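Local coordinates for protein L-fuculose phosphate aldolase (Streptococcus pneumoniae, PDB 4C24) that belongs to the AraD-like class II aldolases, metal-dependent enzymes, and binds a zinc ion within an assembly of four chains, at residues K10-I14 with I55-I60; N32-R38 with H83-Y87; D59-M63 with E73-S77. One frame throughout, in Å; residues are numbered along the deposited sequence.

Contact 1. Residues K10-I14 with I55-I60; sequences KQELI and IKESDI
Ile-60, at the end of the loop leading into strand 61-64, meets helix 7-22 with both branches of its side chain. Its CG2 lies 3.9 Å from Leu-13 CD1 and 4.0 Å from Lys-10 CG, while its CD1 turns toward Leu-13 CD1 and the end of Ile-14. With chi1 at -58°, CG1 stands beside the backbone N and CG2 anti to it, which spreads the two branches over one turn of the helix. Leu-13 and Ile-60 are both buried, and Ala-44 of strand 42-45 touches both, so this tight part joins the helix and the loop to the central sheet. Ile-14 points its CD1 between Ile-55 and Ile-60, but it is modelled in two conformers and its exact fit against Ile-55 is doubtful.

Toward solvent the contact becomes polar, at the ends of the partly exposed Lys-10 and Glu-57. The lysine methylenes are still packed: extended beyond CG, they run past Ile-60 in the reverse direction and cross the Glu-57 side chain at about a right angle. In the conformer given, Lys-10 CD and Glu-57 CG are 3.4 Å apart, yet the charged ends do not meet: NZ pairs with Glu-71, and Glu-57 OE2 bonds to Ser-7 OG. Water 1 bridges the segments, accepting from Lys-10 NZ at 3.0 Å and donating to Glu-57 O at 2.8 Å and Ile-60 O at 2.6 Å. Besides the backbone bond from Asp-59 N to Lys-56 O, Asp-59 OD2 takes a nearly straight bond from Lys-56 N (2.9 Å, 175°).

No direct hydrogen bond links the two segments. Cohesion therefore rests largely on aliphatic contact, with the lysine serving both parts: its methylenes extend the apolar surface and its ammonium reaches the loop carbonyls through one water.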
loop_
_atom_site.group_PDB
_atom_site.type_symbol
_atom_site.label_atom_id
_atom_site.label_comp_id
_atom_site.label_asym_id
_atom_site.label_seq_id
_atom_site.Cartn_x
_atom_site.Cartn_y
_atom_site.Cartn_z
ATOM N N LYS A 10 -9.231 -21.466 -21.255
ATOM C CA LYS A 10 -9.898 -20.168 -21.312
ATOM C C LYS A 10 -10.308 -19.652 -19.931
ATOM O O LYS A 10 -10.084 -18.485 -19.578
ATOM C CB LYS A 10 -11.090 -20.220 -22.262
ATOM C CG LYS A 10 -10.706 -20.496 -23.710
ATOM C CD LYS A 10 -11.945 -20.504 -24.585
ATOM C CE LYS A 10 -11.581 -20.658 -26.053
ATOM N NZ LYS A 10 -12.800 -20.636 -26.911
ATOM N N GLN A 11 -10.902 -20.545 -19.144
ATOM C CA GLN A 11 -11.321 -20.206 -17.797
ATOM C C GLN A 11 -10.128 -19.825 -16.947
ATOM O O GLN A 11 -10.233 -18.919 -16.102
ATOM C CB GLN A 11 -12.020 -21.386 -17.140
ATOM C CG GLN A 11 -13.351 -21.748 -17.757
ATOM C CD GLN A 11 -13.834 -23.096 -17.257
ATOM O OE1 GLN A 11 -13.122 -24.094 -17.353
ATOM N NE2 GLN A 11 -15.033 -23.122 -16.693
ATOM N N GLU A 12 -9.015 -20.534 -17.161
ATOM C CA GLU A 12 -7.796 -20.283 -16.408
ATOM C C GLU A 12 -7.220 -18.911 -16.728
ATOM O O GLU A 12 -6.800 -18.200 -15.814
ATOM C CB GLU A 12 -6.762 -21.394 -16.565
ATOM C CG GLU A 12 -5.643 -21.322 -15.530
ATOM C CD GLU A 12 -4.628 -22.445 -15.640
ATOM O OE1 GLU A 12 -4.157 -22.738 -16.764
ATOM O OE2 GLU A 12 -4.290 -23.031 -14.592
ATOM N N LEU A 13 -7.236 -18.507 -17.993
ATOM C CA LEU A 13 -6.822 -17.136 -18.342
ATOM C C LEU A 13 -7.631 -16.095 -17.595
ATOM O O LEU A 13 -7.103 -15.136 -17.075
ATOM C CB LEU A 13 -6.939 -16.890 -19.836
ATOM C CG LEU A 13 -5.923 -17.629 -20.671
ATOM C CD1 LEU A 13 -6.326 -17.575 -22.117
ATOM C CD2 LEU A 13 -4.540 -17.009 -20.527
ATOM N N ILE A 14 -8.938 -16.311 -17.517
ATOM C CA ILE A 14 -9.832 -15.413 -16.803
ATOM C C ILE A 14 -9.500 -15.366 -15.318
ATOM O O ILE A 14 -9.428 -14.287 -14.727
ATOM C CB ILE A 14 -11.292 -15.852 -17.010
ATOM C CG1 ILE A 14 -11.599 -15.856 -18.496
ATOM C CG2 ILE A 14 -12.256 -14.940 -16.257
ATOM C CD1 ILE A 14 -11.300 -14.539 -19.141
ATOM N N ILE A 55 -14.161 -10.027 -18.670
ATOM C CA ILE A 55 -13.799 -10.975 -19.725
ATOM C C ILE A 55 -14.565 -12.296 -19.590
ATOM O O ILE A 55 -14.517 -12.955 -18.541
ATOM C CB ILE A 55 -12.275 -11.246 -19.784
ATOM C CG1 ILE A 55 -11.503 -9.937 -19.950
ATOM C CG2 ILE A 55 -11.940 -12.204 -20.928
ATOM C CD1 ILE A 55 -10.000 -10.124 -19.893
ATOM N N LYS A 56 -15.266 -12.671 -20.664
ATOM C CA LYS A 56 -15.941 -13.964 -20.751
ATOM C C LYS A 56 -15.127 -14.921 -21.602
ATOM O O LYS A 56 -14.279 -14.494 -22.402
ATOM C CB LYS A 56 -17.313 -13.802 -21.394
ATOM C CG LYS A 56 -18.256 -12.861 -20.668
ATOM C CD LYS A 56 -19.620 -12.954 -21.320
ATOM C CE LYS A 56 -20.414 -11.668 -21.183
ATOM N NZ LYS A 56 -20.439 -10.942 -22.483
ATOM N N GLU A 57 -15.393 -16.214 -21.448
ATOM C CA GLU A 57 -14.747 -17.240 -22.247
ATOM C C GLU A 57 -14.813 -16.913 -23.748
ATOM O O GLU A 57 -13.831 -17.098 -24.472
ATOM C CB GLU A 57 -15.357 -18.615 -21.938
ATOM C CG GLU A 57 -14.615 -19.778 -22.560
ATOM C CD GLU A 57 -14.890 -21.106 -21.878
ATOM O OE1 GLU A 57 -15.091 -21.128 -20.645
ATOM O OE2 GLU A 57 -14.885 -22.135 -22.584
ATOM N N SER A 58 -15.953 -16.394 -24.204
ATOM C CA SER A 58 -16.133 -16.057 -25.605
ATOM C C SER A 58 -15.299 -14.869 -26.067
ATOM O O SER A 58 -15.187 -14.645 -27.259
ATOM C CB SER A 58 -17.618 -15.852 -25.943
ATOM O OG SER A 58 -18.171 -14.752 -25.245
ATOM N N ASP A 59 -14.742 -14.103 -25.128
ATOM C CA ASP A 59 -13.864 -12.967 -25.471
ATOM C C ASP A 59 -12.418 -13.405 -25.682
ATOM O O ASP A 59 -11.608 -12.634 -26.245
ATOM C CB ASP A 59 -13.843 -11.917 -24.358
ATOM C CG ASP A 59 -15.168 -11.178 -24.199
ATOM O OD1 ASP A 59 -15.803 -10.807 -25.218
ATOM O OD2 ASP A 59 -15.549 -10.943 -23.028
ATOM N N ILE A 60 -12.073 -14.590 -25.186
ATOM C CA ILE A 60 -10.706 -15.153 -25.388
ATOM C C ILE A 60 -10.514 -15.415 -26.867
ATOM O O ILE A 60 -11.403 -15.897 -27.571
ATOM C CB ILE A 60 -10.404 -16.426 -24.540
ATOM C CG1 ILE A 60 -10.576 -16.128 -23.043
ATOM C CG2 ILE A 60 -9.012 -17.029 -24.855
ATOM C CD1 ILE A 60 -9.609 -15.091 -22.494
HETATM O O HOH W 1 -13.301 -17.661 -27.150
#

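Contact 2. Residues N32-R38 with H83-Y87; sequences NLSVFDR and HLIQY. With SO4 (sulfate ion), chain E.
Tyr-87 of helix 80-89 lies against Phe-36 of strand 32-37, one strand of the mixed sheet of the AraD-like fold. The helix runs along the strand, their axes 9.5 Å apart and inclined by 30°.

Followed outward, Tyr-87 begins with CB over one face of the Phe-36 ring, 3.9 Å from its centroid, a CH-pi contact. The next atoms, CG and CD1, lie under Phe-36 CB, which returns the contact by sitting 3.3 Å from the Tyr-87 centroid; CD2 and CE1 face the same CB. The ring planes differ by only 17° but are slid apart, so each ring chiefly receives the other's CB. Phe-36 has CG anti to its backbone N (chi1 -166°), which brings the ring alongside that of Tyr-87. Farther out, CE2 and CZ approach Ser-34 OG, and the terminal OH is hydrogen-bonded to that oxygen at 2.6 Å.

Ser-34 OG also bonds His-83 ND1, 2.7 Å away at the edge of the imidazole. On the other nitrogen, NE2 donates to Asn-32 OD1 at 2.8 Å. Two bonds thus fix the rotation of the buried ring and carry a polar chain along the strand to Asn-32, whose ND2 donates to sulfate O4 at 2.9 Å.

At the far end, Arg-38 is anchored mainly by NH2 to Ile-93 O and NE to Asp-94; its NH1 donates to Tyr-87 O at 3.1 Å.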
loop_
_atom_site.group_PDB
_atom_site.type_symbol
_atom_site.label_atom_id
_atom_site.label_comp_id
_atom_site.label_asym_id
_atom_site.label_seq_id
_atom_site.Cartn_x
_atom_site.Cartn_y
_atom_site.Cartn_z
ATOM N N ASN A 32 -1.943 -8.446 -20.155
ATOM C CA ASN A 32 -2.495 -9.539 -20.995
ATOM C C ASN A 32 -1.906 -10.868 -20.586
ATOM O O ASN A 32 -0.832 -10.942 -20.006
ATOM C CB ASN A 32 -2.361 -9.283 -22.518
ATOM C CG ASN A 32 -1.216 -8.346 -22.852
ATOM O OD1 ASN A 32 -0.075 -8.782 -22.935
ATOM N ND2 ASN A 32 -1.522 -7.060 -23.035
ATOM N N LEU A 33 -2.635 -11.941 -20.869
ATOM C CA LEU A 33 -2.194 -13.273 -20.519
ATOM C C LEU A 33 -2.437 -14.171 -21.710
ATOM O O LEU A 33 -3.404 -13.984 -22.470
ATOM C CB LEU A 33 -2.987 -13.862 -19.337
ATOM C CG LEU A 33 -3.006 -13.073 -18.035
ATOM C CD1 LEU A 33 -4.017 -11.921 -18.072
ATOM C CD2 LEU A 33 -3.249 -13.970 -16.840
ATOM N N SER A 34 -1.593 -15.182 -21.821
ATOM C CA SER A 34 -1.769 -16.183 -22.845
ATOM C C SER A 34 -1.270 -17.536 -22.384
ATOM O O SER A 34 -0.487 -17.657 -21.426
ATOM C CB SER A 34 -1.021 -15.763 -24.106
ATOM O OG SER A 34 0.365 -15.936 -23.934
ATOM N N VAL A 35 -1.784 -18.561 -23.073
ATOM C CA VAL A 35 -1.261 -19.908 -22.949
ATOM C C VAL A 35 -1.075 -20.474 -24.342
ATOM O O VAL A 35 -1.811 -20.133 -25.272
ATOM C CB VAL A 35 -2.187 -20.873 -22.152
ATOM C CG1 VAL A 35 -2.047 -20.654 -20.651
ATOM C CG2 VAL A 35 -3.634 -20.776 -22.633
ATOM N N PHE A 36 -0.084 -21.345 -24.472
ATOM C CA PHE A 36 0.186 -22.035 -25.724
ATOM C C PHE A 36 0.018 -23.534 -25.532
ATOM O O PHE A 36 0.612 -24.127 -24.635
ATOM C CB PHE A 36 1.611 -21.721 -26.203
ATOM C CG PHE A 36 1.861 -22.105 -27.636
ATOM C CD1 PHE A 36 1.263 -21.390 -28.670
ATOM C CD2 PHE A 36 2.681 -23.182 -27.950
ATOM C CE1 PHE A 36 1.481 -21.741 -29.997
ATOM C CE2 PHE A 36 2.909 -23.531 -29.280
ATOM C CZ PHE A 36 2.298 -22.818 -30.293
ATOM N N ASP A 37 -0.811 -24.137 -26.384
ATOM C CA ASP A 37 -1.018 -25.577 -26.375
ATOM C C ASP A 37 -0.037 -26.134 -27.400
ATOM O O ASP A 37 -0.189 -25.869 -28.603
ATOM C CB ASP A 37 -2.478 -25.842 -26.762
ATOM C CG ASP A 37 -2.849 -27.311 -26.756
ATOM O OD1 ASP A 37 -2.015 -28.178 -27.085
ATOM O OD2 ASP A 37 -4.028 -27.590 -26.422
ATOM N N ARG A 38 0.975 -26.874 -26.942
ATOM C CA ARG A 38 2.029 -27.400 -27.839
ATOM C C ARG A 38 1.577 -28.505 -28.788
ATOM O O ARG A 38 2.121 -28.644 -29.883
ATOM C CB ARG A 38 3.238 -27.906 -27.048
ATOM C CG ARG A 38 3.984 -26.820 -26.306
ATOM C CD ARG A 38 4.929 -26.087 -27.227
ATOM N NE ARG A 38 5.458 -24.931 -26.531
ATOM C CZ ARG A 38 6.180 -23.973 -27.091
ATOM N NH1 ARG A 38 6.487 -24.030 -28.383
ATOM N NH2 ARG A 38 6.593 -22.957 -26.343
ATOM N N HIS A 83 3.584 -12.037 -27.236
ATOM C CA HIS A 83 3.445 -13.366 -26.671
ATOM C C HIS A 83 3.790 -14.451 -27.670
ATOM O O HIS A 83 4.587 -15.357 -27.378
ATOM C CB HIS A 83 1.960 -13.614 -26.248
ATOM C CG HIS A 83 1.508 -12.798 -25.077
ATOM N ND1 HIS A 83 1.112 -13.360 -23.877
ATOM C CD2 HIS A 83 1.430 -11.451 -24.907
ATOM C CE1 HIS A 83 0.761 -12.400 -23.038
ATOM N NE2 HIS A 83 0.981 -11.227 -23.624
ATOM N N LEU A 84 3.206 -14.353 -28.867
ATOM C CA LEU A 84 3.371 -15.384 -29.874
ATOM C C LEU A 84 4.837 -15.652 -30.251
ATOM O O LEU A 84 5.246 -16.804 -30.383
ATOM C CB LEU A 84 2.547 -15.045 -31.102
ATOM C CG LEU A 84 2.416 -16.150 -32.149
ATOM C CD1 LEU A 84 1.745 -17.413 -31.581
ATOM C CD2 LEU A 84 1.700 -15.630 -33.390
ATOM N N ILE A 85 5.638 -14.582 -30.384
ATOM C CA ILE A 85 7.032 -14.779 -30.785
ATOM C C ILE A 85 7.831 -15.552 -29.725
ATOM O O ILE A 85 8.774 -16.281 -30.044
ATOM C CB ILE A 85 7.697 -13.436 -31.140
ATOM C CG1 ILE A 85 8.932 -13.678 -32.002
ATOM C CG2 ILE A 85 7.982 -12.585 -29.901
ATOM C CD1 ILE A 85 9.603 -12.388 -32.434
ATOM N N GLN A 86 7.435 -15.427 -28.454
ATOM C CA GLN A 86 8.044 -16.244 -27.435
ATOM C C GLN A 86 7.750 -17.709 -27.696
ATOM O O GLN A 86 8.628 -18.538 -27.655
ATOM C CB GLN A 86 7.592 -15.836 -26.036
ATOM C CG GLN A 86 7.846 -14.372 -25.692
ATOM C CD GLN A 86 9.296 -14.098 -25.285
ATOM O OE1 GLN A 86 10.069 -15.019 -25.011
ATOM N NE2 GLN A 86 9.633 -12.818 -25.160
ATOM N N TYR A 87 6.475 -18.031 -27.943
ATOM C CA TYR A 87 6.153 -19.418 -28.161
ATOM C C TYR A 87 6.810 -20.002 -29.413
ATOM O O TYR A 87 7.131 -21.186 -29.458
ATOM C CB TYR A 87 4.650 -19.576 -28.258
ATOM C CG TYR A 87 3.911 -19.187 -27.015
ATOM C CD1 TYR A 87 4.290 -19.675 -25.777
ATOM C CD2 TYR A 87 2.844 -18.276 -27.081
ATOM C CE1 TYR A 87 3.583 -19.337 -24.627
ATOM C CE2 TYR A 87 2.134 -17.912 -25.935
ATOM C CZ TYR A 87 2.488 -18.455 -24.716
ATOM O OH TYR A 87 1.791 -18.106 -23.577
HETATM S S SO4 E . -4.441 -4.995 -24.334
HETATM O O1 SO4 E . -4.682 -4.799 -25.779
HETATM O O2 SO4 E . -3.244 -4.216 -23.999
HETATM O O3 SO4 E . -5.662 -4.482 -23.682
HETATM O O4 SO4 E . -4.187 -6.417 -24.015
#

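Contact 3. Residues D59-M63 with E73-S77; sequences DIVVM and ERLPS. With SO4 (sulfate ion), chain E.
Segments 59-63 and 73-77 run side by side in the same direction, with CA atoms 5.7 Å apart at Asp-59 and Arg-74 and again at Val-61 and Pro-76. No backbone hydrogen bond joins them; strand 61-64 pairs instead with strands 42-45 and 69-71.

Asp-59 and Arg-74 lie alongside each other in a salt bridge: NE donates to OD1 at 2.6 Å. The oxygen sits at the guanidinium edge, but NE approaches from above the carboxylate plane, 40° out of it. A bend at chi2 (-65°) sets the arginine's NE beside the carboxylate.

Val-61 packs its CG1 4.0 Å from Pro-76 CB, and its CG2 reaches toward Arg-74 O. Met-63 CE also comes to the proline ring, though the methionine has two conformers. Water 2 accepts from Arg-74 N at 2.9 Å and bonds Ile-60 O weakly. The loop ends in Ser-77, whose OG donates to sulfate O4 at 2.7 Å, so the contact sets the border of the anion site beside strand 61-64.

Since OD2 is held by its own turn, the carboxylate ties two loops together: the arginine's charge probably stabilises its ionised form, while the valine-proline contact is apolar and undirected.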
loop_
_atom_site.group_PDB
_atom_site.type_symbol
_atom_site.label_atom_id
_atom_site.label_comp_id
_atom_site.label_asym_id
_atom_site.label_seq_id
_atom_site.Cartn_x
_atom_site.Cartn_y
_atom_site.Cartn_z
ATOM N N ASP A 59 -14.742 -14.103 -25.128
ATOM C CA ASP A 59 -13.864 -12.967 -25.471
ATOM C C ASP A 59 -12.418 -13.405 -25.682
ATOM O O ASP A 59 -11.608 -12.634 -26.245
ATOM C CB ASP A 59 -13.843 -11.917 -24.358
ATOM C CG ASP A 59 -15.168 -11.178 -24.199
ATOM O OD1 ASP A 59 -15.803 -10.807 -25.218
ATOM O OD2 ASP A 59 -15.549 -10.943 -23.028
ATOM N N ILE A 60 -12.073 -14.590 -25.186
ATOM C CA ILE A 60 -10.706 -15.153 -25.388
ATOM C C ILE A 60 -10.514 -15.415 -26.867
ATOM O O ILE A 60 -11.403 -15.897 -27.571
ATOM C CB ILE A 60 -10.404 -16.426 -24.540
ATOM C CG1 ILE A 60 -10.576 -16.128 -23.043
ATOM C CG2 ILE A 60 -9.012 -17.029 -24.855
ATOM C CD1 ILE A 60 -9.609 -15.091 -22.494
ATOM N N VAL A 61 -9.339 -15.039 -27.357
ATOM C CA VAL A 61 -9.024 -15.190 -28.753
ATOM C C VAL A 61 -8.027 -16.318 -28.906
ATOM O O VAL A 61 -7.070 -16.433 -28.122
ATOM C CB VAL A 61 -8.447 -13.888 -29.371
ATOM C CG1 VAL A 61 -8.078 -14.120 -30.821
ATOM C CG2 VAL A 61 -9.435 -12.729 -29.268
ATOM N N VAL A 62 -8.260 -17.168 -29.901
ATOM C CA VAL A 62 -7.374 -18.306 -30.123
ATOM C C VAL A 62 -6.749 -18.116 -31.491
ATOM O O VAL A 62 -7.421 -17.790 -32.464
ATOM C CB VAL A 62 -8.132 -19.653 -30.056
ATOM C CG1 VAL A 62 -7.175 -20.824 -30.248
ATOM C CG2 VAL A 62 -8.823 -19.746 -28.707
ATOM N N MET A 63 -5.432 -18.281 -31.549
ATOM C CA MET A 63 -4.662 -18.022 -32.734
ATOM C C MET A 63 -3.767 -19.193 -33.065
ATOM O O MET A 63 -3.304 -19.870 -32.168
ATOM C CB MET A 63 -3.721 -16.890 -32.378
ATOM C CG MET A 63 -3.681 -15.755 -33.344
ATOM S SD MET A 63 -2.598 -14.621 -32.465
ATOM C CE MET A 63 -3.829 -13.597 -31.671
ATOM N N GLU A 73 -14.399 -13.513 -31.633
ATOM C CA GLU A 73 -14.762 -12.380 -32.471
ATOM C C GLU A 73 -14.126 -11.096 -31.979
ATOM O O GLU A 73 -14.149 -10.099 -32.684
ATOM C CB GLU A 73 -16.277 -12.192 -32.490
ATOM C CG GLU A 73 -17.054 -13.494 -32.460
ATOM C CD GLU A 73 -17.365 -14.027 -33.836
ATOM O OE1 GLU A 73 -16.471 -14.024 -34.713
ATOM O OE2 GLU A 73 -18.518 -14.453 -34.038
ATOM N N ARG A 74 -13.596 -11.131 -30.760
ATOM C CA ARG A 74 -12.923 -9.963 -30.179
ATOM C C ARG A 74 -11.578 -9.809 -30.816
ATOM O O ARG A 74 -10.996 -10.778 -31.260
ATOM C CB ARG A 74 -12.719 -10.124 -28.676
ATOM C CG ARG A 74 -13.996 -10.181 -27.866
ATOM C CD ARG A 74 -14.769 -8.876 -27.933
ATOM N NE ARG A 74 -15.838 -8.882 -26.943
ATOM C CZ ARG A 74 -16.624 -7.849 -26.654
ATOM N NH1 ARG A 74 -16.479 -6.688 -27.280
ATOM N NH2 ARG A 74 -17.558 -7.986 -25.727
ATOM N N LEU A 75 -11.110 -8.571 -30.873
ATOM C CA LEU A 75 -9.722 -8.305 -31.219
ATOM C C LEU A 75 -8.839 -8.835 -30.106
ATOM O O LEU A 75 -9.126 -8.626 -28.915
ATOM C CB LEU A 75 -9.483 -6.811 -31.429
ATOM C CG LEU A 75 -10.058 -6.162 -32.703
ATOM C CD1 LEU A 75 -9.398 -4.810 -32.937
ATOM C CD2 LEU A 75 -9.902 -7.042 -33.936
ATOM N N PRO A 76 -7.759 -9.543 -30.480
ATOM C CA PRO A 76 -6.831 -10.029 -29.472
ATOM C C PRO A 76 -6.073 -8.862 -28.845
ATOM O O PRO A 76 -6.012 -7.759 -29.422
ATOM C CB PRO A 76 -5.857 -10.895 -30.274
ATOM C CG PRO A 76 -5.922 -10.354 -31.658
ATOM C CD PRO A 76 -7.356 -9.940 -31.840
ATOM N N SER A 77 -5.541 -9.117 -27.662
ATOM C CA SER A 77 -4.623 -8.167 -27.000
ATOM C C SER A 77 -3.717 -7.504 -28.033
ATOM O O SER A 77 -3.211 -8.185 -28.926
ATOM C CB SER A 77 -3.735 -8.912 -26.034
ATOM O OG SER A 77 -2.693 -8.068 -25.569
HETATM S S SO4 E . -4.441 -4.995 -24.334
HETATM O O1 SO4 E . -4.682 -4.799 -25.779
HETATM O O2 SO4 E . -3.244 -4.216 -23.999
HETATM O O3 SO4 E . -5.662 -4.482 -23.682
HETATM O O4 SO4 E . -4.187 -6.417 -24.015
HETATM O O HOH W 2 -13.153 -13.241 -28.865
#

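Overall arrangement
The three contacts hold neighbouring parts of one sheet and its covering elements. Contacts 1 and 3 share Asp-59 and Ile-60, their centres about 9 Å apart, and Lys-10 CE touches Val-62 CG2 at 3.9 Å. Leu-13 of contact 1 reaches contact 2 through CD2, 3.7 Å from Leu-33 CB. Contacts 2 and 3 converge on the sulfate: Asn-32 ND2 and Ser-77 OG, 3.0 Å apart, both bond its O4, with Ser-48, Gly-49 and Ser-78 also bonding it, consistent with an anion-binding site. The Asn-32 side chain is about 5 Å from the zinc ion, whose site comprises Gly-30, His-98, His-100 and His-160, whereas those of Ile-55 and Pro-76 are about 14 Å away.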